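Local coordinates for GDP-mannose-dependent alpha-(1-6)-phosphatidylinositol monomannoside mannosyltransferase (Corynebacterium glutamicum, PDB 3OKP), which is a glycosyltransferase of the two-domain GT-B type, modelled with guanosine-5'-diphosphate-alpha-D-mannose bound, at residues 8-13 / 88-93; 68-73 / 95-100; 217-222 / 329-334; 274-279 / 304-309. All coordinates share one frame; numbering follows the deposited sequence.

Contact 1: residues 8-13 / 88-93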
loop_
_atom_site.group_PDB
_atom_site.type_symbol
_atom_site.label_atom_id
_atom_site.label_comp_id
_atom_site.label_asym_id
_atom_site.label_seq_id
_atom_site.Cartn_x
_atom_site.Cartn_y
_atom_site.Cartn_z
ATOM N N LEU A 8 9.005 17.352 -12.282
ATOM C CA LEU A 8 8.876 18.023 -10.996
ATOM C C LEU A 8 7.756 17.361 -10.201
ATOM O O LEU A 8 6.607 17.318 -10.651
ATOM C CB LEU A 8 8.600 19.522 -11.172
ATOM C CG LEU A 8 8.385 20.371 -9.909
ATOM C CD1 LEU A 8 9.661 20.469 -9.075
ATOM C CD2 LEU A 8 7.875 21.754 -10.276
ATOM N N VAL A 9 8.104 16.834 -9.031
ATOM C CA VAL A 9 7.131 16.232 -8.123
ATOM C C VAL A 9 6.671 17.287 -7.117
ATOM O O VAL A 9 7.482 17.823 -6.355
ATOM C CB VAL A 9 7.716 14.996 -7.383
ATOM C CG1 VAL A 9 6.663 14.348 -6.489
ATOM C CG2 VAL A 9 8.274 13.979 -8.377
ATOM N N VAL A 10 5.374 17.586 -7.136
ATOM C CA VAL A 10 4.784 18.616 -6.280
ATOM C C VAL A 10 3.957 17.930 -5.199
ATOM O O VAL A 10 2.992 17.228 -5.505
ATOM C CB VAL A 10 3.898 19.596 -7.099
ATOM C CG1 VAL A 10 3.232 20.631 -6.187
ATOM C CG2 VAL A 10 4.718 20.284 -8.184
ATOM N N THR A 11 4.335 18.133 -3.939
ATOM C CA THR A 11 3.761 17.334 -2.855
ATOM C C THR A 11 3.843 17.968 -1.465
ATOM O O THR A 11 4.837 18.603 -1.108
ATOM C CB THR A 11 4.386 15.898 -2.828
ATOM O OG1 THR A 11 3.758 15.107 -1.815
ATOM C CG2 THR A 11 5.903 15.940 -2.596
ATOM N N ASN A 12 2.773 17.779 -0.695
ATOM C CA ASN A 12 2.768 18.075 0.731
ATOM C C ASN A 12 3.206 16.848 1.539
ATOM O O ASN A 12 3.403 16.930 2.750
ATOM C CB ASN A 12 1.370 18.525 1.168
ATOM C CG ASN A 12 1.337 19.046 2.596
ATOM O OD1 ASN A 12 2.125 19.910 2.973
ATOM N ND2 ASN A 12 0.419 18.516 3.397
ATOM N N ASP A 13 3.356 15.716 0.854
ATOM C CA ASP A 13 3.632 14.436 1.504
ATOM C C ASP A 13 5.005 13.899 1.102
ATOM O O ASP A 13 5.133 13.182 0.113
ATOM C CB ASP A 13 2.557 13.406 1.131
ATOM C CG ASP A 13 1.145 13.914 1.360
ATOM O OD1 ASP A 13 0.807 14.271 2.510
ATOM O OD2 ASP A 13 0.367 13.942 0.380
ATOM N N ASP A 88 9.514 19.081 -17.938
ATOM C CA ASP A 88 8.605 18.525 -18.935
ATOM C C ASP A 88 7.325 17.997 -18.293
ATOM O O ASP A 88 6.226 18.273 -18.775
ATOM C CB ASP A 88 9.298 17.395 -19.707
ATOM C CG ASP A 88 10.559 17.859 -20.413
ATOM O OD1 ASP A 88 10.447 18.654 -21.370
ATOM O OD2 ASP A 88 11.659 17.424 -20.012
ATOM N N ASN A 89 7.479 17.228 -17.214
ATOM C CA ASN A 89 6.348 16.635 -16.497
ATOM C C ASN A 89 6.163 17.258 -15.126
ATOM O O ASN A 89 7.132 17.468 -14.402
ATOM C CB ASN A 89 6.540 15.124 -16.296
ATOM C CG ASN A 89 6.912 14.394 -17.569
ATOM O OD1 ASN A 89 6.232 14.498 -18.589
ATOM N ND2 ASN A 89 7.991 13.624 -17.503
ATOM N N VAL A 90 4.913 17.532 -14.769
ATOM C CA VAL A 90 4.573 17.928 -13.407
ATOM C C VAL A 90 3.707 16.834 -12.791
ATOM O O VAL A 90 2.615 16.532 -13.289
ATOM C CB VAL A 90 3.864 19.307 -13.358
ATOM C CG1 VAL A 90 3.395 19.636 -11.939
ATOM C CG2 VAL A 90 4.795 20.393 -13.863
ATOM N N TRP A 91 4.217 16.233 -11.723
ATOM C CA TRP A 91 3.554 15.119 -11.065
ATOM C C TRP A 91 3.105 15.518 -9.662
ATOM O O TRP A 91 3.930 15.718 -8.769
ATOM C CB TRP A 91 4.487 13.898 -11.029
ATOM C CG TRP A 91 3.930 12.660 -10.367
ATOM C CD1 TRP A 91 2.612 12.347 -10.165
ATOM C CD2 TRP A 91 4.685 11.550 -9.862
ATOM N NE1 TRP A 91 2.505 11.124 -9.545
ATOM C CE2 TRP A 91 3.759 10.610 -9.352
ATOM C CE3 TRP A 91 6.056 11.260 -9.783
ATOM C CZ2 TRP A 91 4.158 9.401 -8.769
ATOM C CZ3 TRP A 91 6.453 10.055 -9.203
ATOM C CH2 TRP A 91 5.505 9.141 -8.704
ATOM N N PHE A 92 1.793 15.653 -9.487
ATOM C CA PHE A 92 1.214 15.873 -8.169
ATOM C C PHE A 92 1.085 14.521 -7.475
ATOM O O PHE A 92 0.264 13.683 -7.870
ATOM C CB PHE A 92 -0.141 16.584 -8.268
ATOM C CG PHE A 92 -0.062 17.957 -8.885
ATOM C CD1 PHE A 92 0.295 19.061 -8.115
ATOM C CD2 PHE A 92 -0.338 18.144 -10.236
ATOM C CE1 PHE A 92 0.380 20.332 -8.684
ATOM C CE2 PHE A 92 -0.258 19.409 -10.811
ATOM C CZ PHE A 92 0.102 20.506 -10.033
ATOM N N GLY A 93 1.918 14.316 -6.455
ATOM C CA GLY A 93 1.994 13.045 -5.731
ATOM C C GLY A 93 0.672 12.606 -5.135
ATOM O O GLY A 93 0.411 11.408 -4.995
#
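Strands 8-11 and 89-92 run parallel, 4.7 Å apart at their closest axis approach and turned 25° from each other, with L8, V9 and V10 paired to V90, W91 and F92. They are neighbours in the middle of the parallel sheet of the N-terminal Rossmann-like domain of a GT-B fold. The bonds form the parallel ladder. L8 N donates to N89 O, and L8 O accepts from W91 N. V10 N binds W91 O at 2.9 Å. At the end of the ladder G93 N reaches V10 O over a longer 3.2 Å. Each face of the sheet has its own packing. On the face of V9 and W91 the two side chains lie side by side, and V9 CG2 comes 3.8 Å from W91 CE3. The indole N-H is used elsewhere, on S116 OG. The other face carries L8, V10, V90 and F92; helix 72-84 packs there on L8, V10 and V90 through I81, I82 and M78. V10 CG2 meets V90 CG1 at 4.0 Å. V10 CG1 sits anti to its backbone N (chi1 177°). It and CB both approach the F92 ring at CD1 and CE1. At the end of the strand, T11 begins an ST turn: its OG1 accepts the backbone N-H of D13, with 2.8 Å between D13 N and T11 OG1.

Contact 2: residues 68-73 / 95-100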
loop_
_atom_site.group_PDB
_atom_site.type_symbol
_atom_site.label_atom_id
_atom_site.label_comp_id
_atom_site.label_asym_id
_atom_site.label_seq_id
_atom_site.Cartn_x
_atom_site.Cartn_y
_atom_site.Cartn_z
ATOM N N MET A 68 1.748 22.571 2.228
ATOM C CA MET A 68 1.684 23.113 0.878
ATOM C C MET A 68 0.243 23.076 0.386
ATOM O O MET A 68 -0.369 22.008 0.292
ATOM C CB MET A 68 2.598 22.361 -0.090
ATOM C CG MET A 68 2.684 23.037 -1.453
ATOM S SD MET A 68 3.583 22.115 -2.705
ATOM C CE MET A 68 5.265 22.279 -2.103
ATOM N N LEU A 69 -0.284 24.258 0.082
ATOM C CA LEU A 69 -1.675 24.420 -0.319
ATOM C C LEU A 69 -1.761 25.054 -1.707
ATOM O O LEU A 69 -0.835 25.763 -2.115
ATOM C CB LEU A 69 -2.415 25.278 0.717
ATOM C CG LEU A 69 -2.554 24.661 2.116
ATOM C CD1 LEU A 69 -2.783 25.728 3.178
ATOM C CD2 LEU A 69 -3.652 23.600 2.147
ATOM N N PRO A 70 -2.854 24.784 -2.450
ATOM C CA PRO A 70 -3.011 25.457 -3.740
ATOM C C PRO A 70 -3.369 26.937 -3.557
ATOM O O PRO A 70 -4.530 27.284 -3.323
ATOM C CB PRO A 70 -4.144 24.672 -4.419
ATOM C CG PRO A 70 -4.912 24.062 -3.316
ATOM C CD PRO A 70 -3.966 23.856 -2.165
ATOM N N THR A 71 -2.349 27.788 -3.634
ATOM C CA THR A 71 -2.490 29.233 -3.456
ATOM C C THR A 71 -1.674 29.933 -4.546
ATOM O O THR A 71 -0.765 29.321 -5.108
ATOM C CB THR A 71 -1.967 29.694 -2.068
ATOM O OG1 THR A 71 -0.541 29.550 -2.018
ATOM C CG2 THR A 71 -2.596 28.884 -0.930
ATOM N N PRO A 72 -1.989 31.211 -4.850
ATOM C CA PRO A 72 -1.212 31.955 -5.852
ATOM C C PRO A 72 0.304 31.940 -5.618
ATOM O O PRO A 72 1.063 31.786 -6.576
ATOM C CB PRO A 72 -1.763 33.380 -5.733
ATOM C CG PRO A 72 -3.155 33.194 -5.259
ATOM C CD PRO A 72 -3.099 32.025 -4.317
ATOM N N THR A 73 0.738 32.090 -4.367
ATOM C CA THR A 73 2.173 32.103 -4.049
ATOM C C THR A 73 2.838 30.749 -4.305
ATOM O O THR A 73 3.937 30.692 -4.859
ATOM C CB THR A 73 2.459 32.563 -2.600
ATOM O OG1 THR A 73 1.653 31.810 -1.687
ATOM C CG2 THR A 73 2.160 34.056 -2.436
ATOM N N ALA A 95 -3.459 13.862 -5.699
ATOM C CA ALA A 95 -4.301 14.680 -6.573
ATOM C C ALA A 95 -5.045 15.793 -5.835
ATOM O O ALA A 95 -4.917 16.967 -6.187
ATOM C CB ALA A 95 -5.276 13.796 -7.350
ATOM N N ALA A 96 -5.814 15.427 -4.814
ATOM C CA ALA A 96 -6.634 16.394 -4.086
ATOM C C ALA A 96 -5.941 16.876 -2.810
ATOM O O ALA A 96 -5.551 16.055 -1.979
ATOM C CB ALA A 96 -7.996 15.792 -3.762
ATOM N N PRO A 97 -5.802 18.208 -2.634
ATOM C CA PRO A 97 -6.227 19.291 -3.521
ATOM C C PRO A 97 -5.144 19.943 -4.406
ATOM O O PRO A 97 -5.478 20.827 -5.198
ATOM C CB PRO A 97 -6.736 20.334 -2.524
ATOM C CG PRO A 97 -5.812 20.166 -1.321
ATOM C CD PRO A 97 -5.240 18.749 -1.382
ATOM N N LEU A 98 -3.881 19.530 -4.284
ATOM C CA LEU A 98 -2.777 20.248 -4.952
ATOM C C LEU A 98 -2.822 20.281 -6.484
ATOM O O LEU A 98 -2.345 21.242 -7.094
ATOM C CB LEU A 98 -1.400 19.757 -4.478
ATOM C CG LEU A 98 -0.854 20.273 -3.141
ATOM C CD1 LEU A 98 0.513 19.656 -2.881
ATOM C CD2 LEU A 98 -0.776 21.801 -3.088
ATOM N N ALA A 99 -3.396 19.245 -7.097
ATOM C CA ALA A 99 -3.528 19.185 -8.557
ATOM C C ALA A 99 -4.495 20.230 -9.128
ATOM O O ALA A 99 -4.677 20.315 -10.341
ATOM C CB ALA A 99 -3.907 17.779 -9.016
ATOM N N LEU A 100 -5.104 21.028 -8.250
ATOM C CA LEU A 100 -5.859 22.208 -8.678
ATOM C C LEU A 100 -4.932 23.297 -9.238
ATOM O O LEU A 100 -5.399 24.287 -9.798
ATOM C CB LEU A 100 -6.727 22.757 -7.538
ATOM C CG LEU A 100 -7.927 21.912 -7.087
ATOM C CD1 LEU A 100 -8.469 22.408 -5.744
ATOM C CD2 LEU A 100 -9.033 21.883 -8.136
#
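L98 reaches across to M68, L69 and P70 with the end of its side chain, and this one leucine carries much of the contact. Its CB leaves the backbone beside the facing segment rather than straight at it. L98 CG then comes 3.9 Å from M68 O. From there the two methyls part. CD1 meets the sulfur of M68, with 3.9 Å between L98 CD1 and M68 SD. L98 CD2 goes to the backbone and lies 3.4 Å from M68 O. It also touches L69 C, and L98 CD2 packs on the proline ring at 3.9 Å from P70 CD. The side chains of M68 and P70 each cross that of L98 at about a right angle. M68 CG is anti to its backbone N (chi1 -172°), and CG too comes near L98 CD2. P70 points toward the facing segment. P70 CG sits 3.8 Å from P97 O, and P70 CD is 4.2 Å from P97 CG. P97 follows a cis peptide bond. The contact is van der Waals packing, of side chains on one another and on the M68 and P97 carbonyls. M68 is buried and also packs on F40 and S42, whereas L69 is exposed. Two connections of the N-terminal Rossmann-like domain meet here: the run leading into helix 72-84, with T71 as N-cap, and the loop after strand 89-92, which turns into a 3-10 segment at L98.

Contact 3: residues 217-222 / 329-334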
loop_
_atom_site.group_PDB
_atom_site.type_symbol
_atom_site.label_atom_id
_atom_site.label_comp_id
_atom_site.label_asym_id
_atom_site.label_seq_id
_atom_site.Cartn_x
_atom_site.Cartn_y
_atom_site.Cartn_z
ATOM N N ILE A 217 -10.213 -14.353 14.868
ATOM C CA ILE A 217 -10.374 -14.820 16.246
ATOM C C ILE A 217 -11.632 -15.686 16.400
ATOM O O ILE A 217 -11.603 -16.721 17.073
ATOM C CB ILE A 217 -10.371 -13.635 17.254
ATOM C CG1 ILE A 217 -8.949 -13.071 17.403
ATOM C CG2 ILE A 217 -10.928 -14.057 18.608
ATOM C CD1 ILE A 217 -8.886 -11.666 18.001
ATOM N N LYS A 218 -12.719 -15.269 15.755
ATOM C CA LYS A 218 -13.985 -16.002 15.812
ATOM C C LYS A 218 -13.927 -17.339 15.071
ATOM O O LYS A 218 -14.686 -18.260 15.378
ATOM C CB LYS A 218 -15.138 -15.135 15.292
ATOM C CG LYS A 218 -15.530 -14.008 16.247
ATOM C CD LYS A 218 -16.638 -13.136 15.682
ATOM C CE LYS A 218 -16.881 -11.916 16.560
ATOM N NZ LYS A 218 -18.085 -11.149 16.117
ATOM N N ALA A 219 -13.019 -17.440 14.103
ATOM C CA ALA A 219 -12.809 -18.680 13.356
ATOM C C ALA A 219 -11.885 -19.664 14.084
ATOM O O ALA A 219 -11.870 -20.858 13.764
ATOM C CB ALA A 219 -12.275 -18.376 11.958
ATOM N N MET A 220 -11.129 -19.170 15.066
ATOM C CA MET A 220 -10.129 -20.000 15.754
ATOM C C MET A 220 -10.636 -21.267 16.481
ATOM O O MET A 220 -9.994 -22.309 16.375
ATOM C CB MET A 220 -9.200 -19.170 16.654
ATOM C CG MET A 220 -8.116 -18.392 15.894
ATOM S SD MET A 220 -7.063 -19.374 14.790
ATOM C CE MET A 220 -6.007 -20.214 15.968
ATOM N N PRO A 221 -11.769 -21.187 17.226
ATOM C CA PRO A 221 -12.222 -22.396 17.935
ATOM C C PRO A 221 -12.274 -23.659 17.065
ATOM O O PRO A 221 -11.820 -24.719 17.504
ATOM C CB PRO A 221 -13.617 -22.010 18.435
ATOM C CG PRO A 221 -13.524 -20.532 18.638
ATOM C CD PRO A 221 -12.666 -20.044 17.491
ATOM N N GLN A 222 -12.802 -23.550 15.847
ATOM C CA GLN A 222 -12.835 -24.702 14.935
ATOM C C GLN A 222 -11.439 -25.109 14.468
ATOM O O GLN A 222 -11.137 -26.301 14.382
ATOM C CB GLN A 222 -13.753 -24.446 13.738
ATOM C CG GLN A 222 -15.230 -24.647 14.045
ATOM C CD GLN A 222 -16.111 -24.343 12.852
ATOM O OE1 GLN A 222 -16.730 -23.279 12.780
ATOM N NE2 GLN A 222 -16.161 -25.266 11.900
ATOM N N SER A 329 -16.745 -12.593 7.813
ATOM C CA SER A 329 -17.869 -12.933 8.692
ATOM C C SER A 329 -18.394 -14.362 8.516
ATOM O O SER A 329 -19.127 -14.867 9.372
ATOM C CB SER A 329 -19.012 -11.934 8.497
ATOM O OG SER A 329 -19.504 -11.980 7.171
ATOM N N ASP A 330 -18.031 -15.007 7.408
ATOM C CA ASP A 330 -18.382 -16.408 7.195
ATOM C C ASP A 330 -17.423 -17.281 8.001
ATOM O O ASP A 330 -16.394 -17.730 7.491
ATOM C CB ASP A 330 -18.347 -16.765 5.703
ATOM C CG ASP A 330 -19.043 -18.087 5.388
ATOM O OD1 ASP A 330 -19.184 -18.949 6.284
ATOM O OD2 ASP A 330 -19.441 -18.270 4.221
ATOM N N VAL A 331 -17.782 -17.507 9.265
ATOM C CA VAL A 331 -16.935 -18.216 10.230
ATOM C C VAL A 331 -16.599 -19.631 9.768
ATOM O O VAL A 331 -15.431 -20.033 9.793
ATOM C CB VAL A 331 -17.585 -18.280 11.644
ATOM C CG1 VAL A 331 -16.603 -18.845 12.664
ATOM C CG2 VAL A 331 -18.067 -16.904 12.088
ATOM N N ASP A 332 -17.624 -20.372 9.346
ATOM C CA ASP A 332 -17.456 -21.755 8.904
ATOM C C ASP A 332 -16.509 -21.890 7.715
ATOM O O ASP A 332 -15.652 -22.773 7.709
ATOM C CB ASP A 332 -18.810 -22.403 8.586
ATOM C CG ASP A 332 -19.539 -22.880 9.829
ATOM O OD1 ASP A 332 -18.978 -22.780 10.943
ATOM O OD2 ASP A 332 -20.680 -23.364 9.694
ATOM N N LYS A 333 -16.658 -21.014 6.722
ATOM C CA LYS A 333 -15.815 -21.070 5.525
ATOM C C LYS A 333 -14.367 -20.660 5.822
ATOM O O LYS A 333 -13.429 -21.305 5.345
ATOM C CB LYS A 333 -16.409 -20.227 4.389
ATOM C CG LYS A 333 -15.656 -20.308 3.056
ATOM C CD LYS A 333 -15.732 -21.691 2.413
ATOM C CE LYS A 333 -14.959 -21.722 1.098
ATOM N NZ LYS A 333 -15.041 -23.042 0.417
ATOM N N LEU A 334 -14.200 -19.602 6.613
ATOM C CA LEU A 334 -12.871 -19.126 6.999
ATOM C C LEU A 334 -12.095 -20.190 7.778
ATOM O O LEU A 334 -10.929 -20.452 7.480
ATOM C CB LEU A 334 -12.963 -17.817 7.800
ATOM C CG LEU A 334 -11.675 -17.132 8.285
ATOM C CD1 LEU A 334 -10.682 -16.869 7.151
ATOM C CD2 LEU A 334 -12.012 -15.835 9.006
#
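A219 faces V331 and L334 in the close-packed part of this contact. A219 CB points toward the other segment and lies 3.9 Å from L334 CD2, with L334 CG equally near. The backbones come close here, and the CA atoms of A219 and V331 are 5.2 Å apart. V331 CG1 is anti to its backbone N (chi1 -172°). V331 CG1 comes 3.4 Å from K218 O and 3.9 Å from A219 CA. L334 is buried and also touches V326. The contact joins helix 213-226 to the first turn of helix 331-342, two helices of the C-terminal Rossmann-like domain of the GT-B fold. D330 is the N-cap of the second helix. D330 OD1 accepts from K333 N at 3.3 Å, the N-H arriving from above the carboxylate plane. The outer side is looser and open to solvent. The K218 side chain leads away from the other segment. Q222 and D332, both exposed, reach toward each other with their end groups. Their amide and carboxylate planes stand almost perpendicular, 89° apart. Both residues also touch a crystal neighbour. Q222 further packs on S335, whose OG is hydrogen-bonded to V331 O and D332 O.

Contact 4: residues 274-279 / 304-309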
loop_
_atom_site.group_PDB
_atom_site.type_symbol
_atom_site.label_atom_id
_atom_site.label_comp_id
_atom_site.label_asym_id
_atom_site.label_seq_id
_atom_site.Cartn_x
_atom_site.Cartn_y
_atom_site.Cartn_z
ATOM N N ASP A 274 2.878 -20.377 8.116
ATOM C CA ASP A 274 2.303 -21.313 7.155
ATOM C C ASP A 274 1.269 -20.624 6.260
ATOM O O ASP A 274 1.175 -20.916 5.068
ATOM C CB ASP A 274 1.679 -22.504 7.886
ATOM C CG ASP A 274 2.711 -23.340 8.630
ATOM O OD1 ASP A 274 3.579 -23.946 7.964
ATOM O OD2 ASP A 274 2.655 -23.392 9.879
ATOM N N ILE A 275 0.497 -19.714 6.848
ATOM C CA ILE A 275 -0.542 -18.973 6.130
ATOM C C ILE A 275 -0.528 -17.513 6.576
ATOM O O ILE A 275 -0.353 -17.228 7.762
ATOM C CB ILE A 275 -1.966 -19.560 6.400
ATOM C CG1 ILE A 275 -2.031 -21.057 6.065
ATOM C CG2 ILE A 275 -3.044 -18.789 5.622
ATOM C CD1 ILE A 275 -3.280 -21.755 6.597
ATOM N N PHE A 276 -0.694 -16.598 5.621
ATOM C CA PHE A 276 -1.022 -15.209 5.934
ATOM C C PHE A 276 -2.511 -14.999 5.692
ATOM O O PHE A 276 -3.024 -15.314 4.617
ATOM C CB PHE A 276 -0.205 -14.212 5.099
ATOM C CG PHE A 276 -0.577 -12.766 5.351
ATOM C CD1 PHE A 276 -1.589 -12.148 4.611
ATOM C CD2 PHE A 276 0.069 -12.031 6.343
ATOM C CE1 PHE A 276 -1.948 -10.820 4.856
ATOM C CE2 PHE A 276 -0.276 -10.704 6.590
ATOM C CZ PHE A 276 -1.290 -10.098 5.848
ATOM N N ALA A 277 -3.198 -14.464 6.696
ATOM C CA ALA A 277 -4.631 -14.219 6.595
ATOM C C ALA A 277 -4.986 -12.821 7.085
ATOM O O ALA A 277 -4.540 -12.391 8.154
ATOM C CB ALA A 277 -5.410 -15.279 7.372
ATOM N N MET A 278 -5.775 -12.113 6.282
ATOM C CA MET A 278 -6.330 -10.819 6.667
ATOM C C MET A 278 -7.636 -10.649 5.896
ATOM O O MET A 278 -7.634 -10.139 4.774
ATOM C CB MET A 278 -5.342 -9.676 6.380
ATOM C CG MET A 278 -5.655 -8.373 7.115
ATOM S SD MET A 278 -6.766 -7.261 6.219
ATOM C CE MET A 278 -5.612 -6.428 5.131
ATOM N N PRO A 279 -8.756 -11.107 6.490
ATOM C CA PRO A 279 -10.047 -11.103 5.807
ATOM C C PRO A 279 -10.735 -9.738 5.885
ATOM O O PRO A 279 -11.758 -9.587 6.560
ATOM C CB PRO A 279 -10.838 -12.184 6.551
ATOM C CG PRO A 279 -10.271 -12.186 7.937
ATOM C CD PRO A 279 -8.854 -11.658 7.857
ATOM N N VAL A 304 4.452 -17.016 1.048
ATOM C CA VAL A 304 3.459 -17.500 2.005
ATOM C C VAL A 304 2.058 -17.429 1.383
ATOM O O VAL A 304 1.684 -16.385 0.843
ATOM C CB VAL A 304 3.504 -16.674 3.324
ATOM C CG1 VAL A 304 2.490 -17.190 4.347
ATOM C CG2 VAL A 304 4.911 -16.680 3.920
ATOM N N PRO A 305 1.289 -18.543 1.441
ATOM C CA PRO A 305 -0.095 -18.578 0.947
ATOM C C PRO A 305 -0.957 -17.493 1.595
ATOM O O PRO A 305 -0.818 -17.228 2.788
ATOM C CB PRO A 305 -0.594 -19.961 1.385
ATOM C CG PRO A 305 0.631 -20.784 1.513
ATOM C CD PRO A 305 1.712 -19.851 1.975
ATOM N N VAL A 306 -1.836 -16.875 0.811
ATOM C CA VAL A 306 -2.627 -15.747 1.299
ATOM C C VAL A 306 -4.121 -16.052 1.365
ATOM O O VAL A 306 -4.688 -16.627 0.441
ATOM C CB VAL A 306 -2.382 -14.470 0.443
ATOM C CG1 VAL A 306 -3.394 -13.373 0.771
ATOM C CG2 VAL A 306 -0.967 -13.960 0.650
ATOM N N ILE A 307 -4.744 -15.679 2.478
ATOM C CA ILE A 307 -6.194 -15.556 2.533
ATOM C C ILE A 307 -6.511 -14.063 2.642
ATOM O O ILE A 307 -6.093 -13.390 3.589
ATOM C CB ILE A 307 -6.831 -16.377 3.685
ATOM C CG1 ILE A 307 -6.610 -17.877 3.450
ATOM C CG2 ILE A 307 -8.328 -16.064 3.809
ATOM C CD1 ILE A 307 -7.043 -18.771 4.592
ATOM N N ALA A 308 -7.210 -13.552 1.634
ATOM C CA ALA A 308 -7.574 -12.141 1.562
ATOM C C ALA A 308 -9.078 -11.969 1.742
ATOM O O ALA A 308 -9.844 -12.929 1.606
ATOM C CB ALA A 308 -7.115 -11.544 0.235
ATOM N N GLY A 309 -9.492 -10.746 2.060
ATOM C CA GLY A 309 -10.907 -10.421 2.219
ATOM C C GLY A 309 -11.540 -9.897 0.944
ATOM O O GLY A 309 -10.872 -9.741 -0.083
#
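Strands 275-278 and 306-308 belong to one beta-alpha-beta unit, connected through helix 294-301, in the parallel sheet of the C-terminal Rossmann-like domain. F276 pairs with V306 and A277 with I307, and the strand directions differ by only 9°. Three backbone bonds join them. F276 N donates to P305 O at 2.9 Å and I307 N to F276 O at 2.8 Å. M278 N then binds I307 O. All three donors lie nearly on the line of the carbonyl bond, and the N-H...O angles are 166° to 169°. Ahead of strand 306-308 in the chain, V304 CG1 lies 3.5 Å from F276 N and also meets F276 CB. P305 CD rests 3.3 Å from D274 O. The carboxylate of D274 is turned elsewhere: OD2 forms a salt bridge with R189 and also accepts from V200 N. On the face of A277 and I307, A277 CB meets I307 CB at 4.1 Å. Helices 213-226 and 331-342 cover this side through L216 and L338. F276, M278, V306 and A308 lie on the other face, where V295, Y296 and A299 of helix 294-301 pack. The ring atom F276 CD1 is 4.4 Å from V306 CG2. M278 brings this strand close to the ligand pocket: its side chain is about 5 Å from the bound guanosine-5'-diphosphate-alpha-D-mannose. Y296 OH hydrogen-bonds to M278 O. Toward the start of the strand, I275 CG2 touches the tip of I307, 4.1 Å from I307 CD1.

The four contacts fall into two pairs, one in each Rossmann-like domain of the GT-B fold. Contacts 1 and 2 come first along the chain. Their segments alternate, their centres are 11 Å apart, and they touch: F92 CG packs on A99 CA, and N12 OD1 probably accepts from M68 N. Contacts 3 and 4 follow, with centres 14 Å apart. Both segments of contact 4 lie between those of contact 3 in sequence, and L334 packs on I307 and P279. Contacts 1 and 4 are about 35 Å apart between centres, on opposite sides of the chain's centre. Contact 4 lies beside the bound guanosine-5'-diphosphate-alpha-D-mannose, while contacts 1 and 2 build the other domain, consistent with the two-domain fold.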